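Local structure of Bd3460 (Bdellovibrio bacteriovorus, 5CEC) at the interface of chains B and A. The protein is an ankyrin-repeat immunity protein that binds the predatory endopeptidase Bd3459 and so protects the predator itself during invasion of its prey. Sequence-based numbering; all coordinates share one arbitrary frame. Chains: chain A, Bd3460; chain B, Bd3459.

Contact 1: the interface of chains B and A. Residues chain B 392-393; chain A 64, 93, 95, 97, 102, 127.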
# COMPACT_ATOMS: atom_id res chain seq x y z
N ARG B 392 -0.02 -19.97 -3.91
CA ARG B 392 -0.23 -18.67 -3.27
C ARG B 392 0.96 -18.28 -2.42
O ARG B 392 1.11 -17.10 -2.14
CB ARG B 392 -1.52 -18.70 -2.45
CG ARG B 392 -2.76 -18.98 -3.28
CD ARG B 392 -3.25 -17.80 -4.06
NE ARG B 392 -4.65 -18.00 -4.50
CZ ARG B 392 -5.06 -18.75 -5.53
NH1 ARG B 392 -4.23 -19.43 -6.31
NH2 ARG B 392 -6.35 -18.80 -5.80
N SER B 393 1.79 -19.24 -2.00
CA SER B 393 2.98 -18.93 -1.21
C SER B 393 4.06 -18.16 -1.98
O SER B 393 5.00 -17.63 -1.37
CB SER B 393 3.58 -20.23 -0.67
OG SER B 393 2.68 -20.97 0.16
N MET A 64 -5.88 -23.77 -0.00
CA MET A 64 -6.21 -22.54 0.73
C MET A 64 -7.54 -22.65 1.45
O MET A 64 -8.51 -23.23 0.95
CB MET A 64 -6.27 -21.34 -0.22
CG MET A 64 -4.98 -21.07 -0.97
SD MET A 64 -3.66 -20.47 0.10
CE MET A 64 -4.20 -18.79 0.42
N ASN A 93 -1.51 -24.87 3.08
CA ASN A 93 -1.68 -24.91 1.61
C ASN A 93 -0.65 -25.82 0.96
O ASN A 93 0.14 -26.46 1.64
CB ASN A 93 -1.64 -23.51 1.02
CG ASN A 93 -0.24 -22.96 0.91
OD1 ASN A 93 0.60 -23.24 1.76
ND2 ASN A 93 0.06 -22.24 -0.18
N GLY A 95 2.06 -24.97 -0.41
CA GLY A 95 3.37 -24.51 -0.02
C GLY A 95 3.74 -24.82 1.42
O GLY A 95 4.78 -24.40 1.90
N GLU A 97 2.20 -23.83 4.16
CA GLU A 97 2.02 -22.68 5.01
C GLU A 97 0.69 -22.63 5.71
O GLU A 97 -0.37 -22.81 5.10
CB GLU A 97 2.23 -21.40 4.21
CG GLU A 97 3.69 -21.21 3.82
CD GLU A 97 3.98 -19.88 3.13
OE1 GLU A 97 3.14 -19.43 2.33
OE2 GLU A 97 5.07 -19.31 3.40
N PHE A 102 1.34 -17.31 6.24
CA PHE A 102 0.87 -16.33 5.24
C PHE A 102 0.96 -14.91 5.76
O PHE A 102 1.40 -14.02 5.04
CB PHE A 102 -0.54 -16.63 4.78
CG PHE A 102 -0.62 -17.65 3.70
CD1 PHE A 102 -0.36 -17.27 2.41
CD2 PHE A 102 -0.93 -19.00 3.94
CE1 PHE A 102 -0.39 -18.17 1.37
CE2 PHE A 102 -1.00 -19.90 2.88
CZ PHE A 102 -0.73 -19.47 1.60
N ALA A 127 7.40 -21.02 3.31
CA ALA A 127 7.69 -21.56 1.99
C ALA A 127 9.05 -21.09 1.48
O ALA A 127 9.57 -20.05 1.91
CB ALA A 127 6.60 -21.17 1.00
O HOH W 1 5.80 -17.46 1.49
O HOH W 2 -1.52 -22.18 -2.70

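Contact 2: the interface of chains B and A. Residues chain B 400, 404, 407-408, 411; chain A 140, 174.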
# COMPACT_ATOMS: atom_id res chain seq x y z
N GLN B 400 10.71 -11.84 0.14
CA GLN B 400 11.97 -11.89 0.86
C GLN B 400 13.16 -11.95 -0.10
O GLN B 400 14.21 -11.36 0.18
CB GLN B 400 12.03 -12.99 1.90
CG GLN B 400 13.23 -12.86 2.87
CD GLN B 400 13.17 -11.61 3.70
OE1 GLN B 400 12.20 -11.36 4.40
NE2 GLN B 400 14.25 -10.82 3.68
N ASN B 404 16.19 -9.21 0.04
CA ASN B 404 17.60 -9.61 0.09
C ASN B 404 18.39 -9.02 -1.04
O ASN B 404 19.54 -8.62 -0.82
CB ASN B 404 17.74 -11.14 0.16
CG ASN B 404 17.20 -11.73 1.49
OD1 ASN B 404 16.92 -11.01 2.45
ND2 ASN B 404 17.10 -13.01 1.55
N SER B 407 18.90 -5.42 -0.16
CA SER B 407 19.86 -5.34 0.94
C SER B 407 21.28 -5.53 0.43
O SER B 407 22.22 -4.85 0.86
CB SER B 407 19.52 -6.38 2.00
OG SER B 407 18.25 -6.12 2.54
N GLN B 408 21.45 -6.46 -0.52
CA GLN B 408 22.77 -6.71 -1.13
C GLN B 408 23.26 -5.44 -1.83
O GLN B 408 24.45 -5.09 -1.70
CB GLN B 408 22.69 -7.88 -2.11
CG GLN B 408 24.03 -8.32 -2.70
CD GLN B 408 25.02 -8.80 -1.64
OE1 GLN B 408 24.66 -9.50 -0.70
NE2 GLN B 408 26.26 -8.40 -1.80
N ASN B 411 24.54 -3.14 0.79
CA ASN B 411 25.80 -3.68 1.30
C ASN B 411 26.96 -3.26 0.41
O ASN B 411 28.03 -2.86 0.89
CB ASN B 411 25.82 -5.25 1.31
CG ASN B 411 24.97 -5.89 2.39
OD1 ASN B 411 24.53 -5.25 3.36
ND2 ASN B 411 24.73 -7.23 2.22
N GLN A 140 13.96 -10.88 10.59
CA GLN A 140 14.50 -9.96 9.61
C GLN A 140 13.66 -8.70 9.47
O GLN A 140 14.16 -7.73 8.96
CB GLN A 140 14.63 -10.60 8.24
CG GLN A 140 15.74 -11.63 8.12
CD GLN A 140 16.04 -11.99 6.67
OE1 GLN A 140 15.60 -13.06 6.21
NE2 GLN A 140 16.74 -11.16 5.95
N TYR A 174 22.04 -9.59 5.61
CA TYR A 174 21.19 -8.53 5.10
C TYR A 174 20.66 -7.55 6.15
O TYR A 174 19.84 -6.68 5.83
CB TYR A 174 20.03 -9.15 4.34
CG TYR A 174 20.47 -10.10 3.25
CD1 TYR A 174 21.33 -9.67 2.23
CD2 TYR A 174 20.06 -11.42 3.22
CE1 TYR A 174 21.75 -10.51 1.23
CE2 TYR A 174 20.45 -12.27 2.19
CZ TYR A 174 21.32 -11.81 1.22
OH TYR A 174 21.73 -12.64 0.22
O HOH W 3 17.00 -14.31 4.17
O HOH W 4 24.28 -12.04 -0.91

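Contact 1: the interface of chains B and A
The loop of chain B that leads into helix 394-411 brings B:Arg392 and B:Ser393 against chain A, where they meet loop residues A:Met64, A:Asn93, A:Gly95, A:Glu97 and A:Ala127 and the ring of A:Phe102 in helix 99-105. The arrangement illustrates how an ankyrin-repeat protein reads its partner: loop residues present both polar and apolar groups, with the ring of A:Phe102 behind them. B:Ser393 is the focus. Its OG donates a hydrogen bond to the carboxylate oxygen OE1 of A:Glu97 at 2.7 Å, arriving from above the carboxylate plane. The same hydroxyl accepts a bond from the amide nitrogen ND2 of A:Asn93 at 2.9 Å, lying almost in the plane of that amide. The hydroxyl is thus gripped as donor and acceptor together, which should restrict rotation about its CB-OG bond.

Both polar partners are positioned from within chain A. The amide oxygen OD1 of A:Asn93 takes the backbone N of A:Glu97 almost in line with its C=O bond (169°), which orients the amide so that ND2 faces the serine. A:Asn93 reaches this place with CG between the backbone N and the carbonyl carbon (chi1 78°). A:Glu97 is stretched out (chi2 -174°), which carries its carboxylate to the serine, and its second oxygen, OE2, receives the backbone N of A:Ala127. Its OE1 also lies over the centre of the A:Phe102 ring, 3.8 Å above the ring plane.

Beside this polar cluster, CB of B:Arg392 rests 3.8 Å from SD of A:Met64; the arginine thus contributes its aliphatic stem to this contact. On the other flank, CB of B:Ser393 packs against the methyl CB of A:Ala127 at 3.6 Å. Water extends the polar links on both sides. One molecule joins the backbone N of B:Arg392 to ND2 of A:Asn93; another lies 3.0 Å from the backbone O of B:Ser393 and 2.8 Å from OE2 of A:Glu97.

Contact 2: the interface of chains B and A
Chi1 of -67° turns the amide of B:Asn404 out from its helix, and chi1 of -54° swings the ring of A:Tyr174 beneath it, bringing the asparagine side chain over one face of the tyrosine. Helix 394-411 of chain B here meets the C-terminal ends of helices 134-141 and 167-174 of chain A, an example of an aromatic ring packed along a polar helix surface. CB of B:Asn404 sits 3.8 Å from the ring centroid of A:Tyr174, displaced toward the rim, in a CH-pi contact, and the amide continues over the CD2 and CE2 rim, its plane 19° from that of the ring. At the base of the tyrosine, CB of B:Ser407 packs against CB of A:Tyr174 at 3.7 Å.

The asparagine amide is steadied within its own helix: NE2 of B:Gln400 donates to OD1 of B:Asn404 at 3.0 Å, from above the carbonyl plane. The side chain of B:Gln400 crosses that of A:Gln140 at a slant, and NE2 of B:Gln400 comes 3.4 Å from NE2 of A:Gln140, a contact rather than a bond.

Water adds polar connections. One molecule links ND2 of B:Asn404 with OE1 of A:Gln140, tying the stacked amide to a second chain A helix. At the far end of the ring, another water bridges the phenol OH of A:Tyr174, 2.9 Å away, and the amide oxygen OE1 of B:Gln408.

Contact 1 and contact 2 lie about 22 Å apart, measured between the centres of their C-alpha atoms, and have no residue in common. In chain B they are nevertheless continuous: the loop of contact 1 runs directly into helix 394-411, which carries contact 2. Chain A follows this stretch along its ankyrin array, from the loop before helix 66-72, through the loops beside helix 99-105 and at A:Ala127, to the ends of helices 134-141 and 167-174. Polar grip on the loop at contact 1 and ring packing on the helix at contact 2 would help set how the immunity protein is oriented on the endopeptidase.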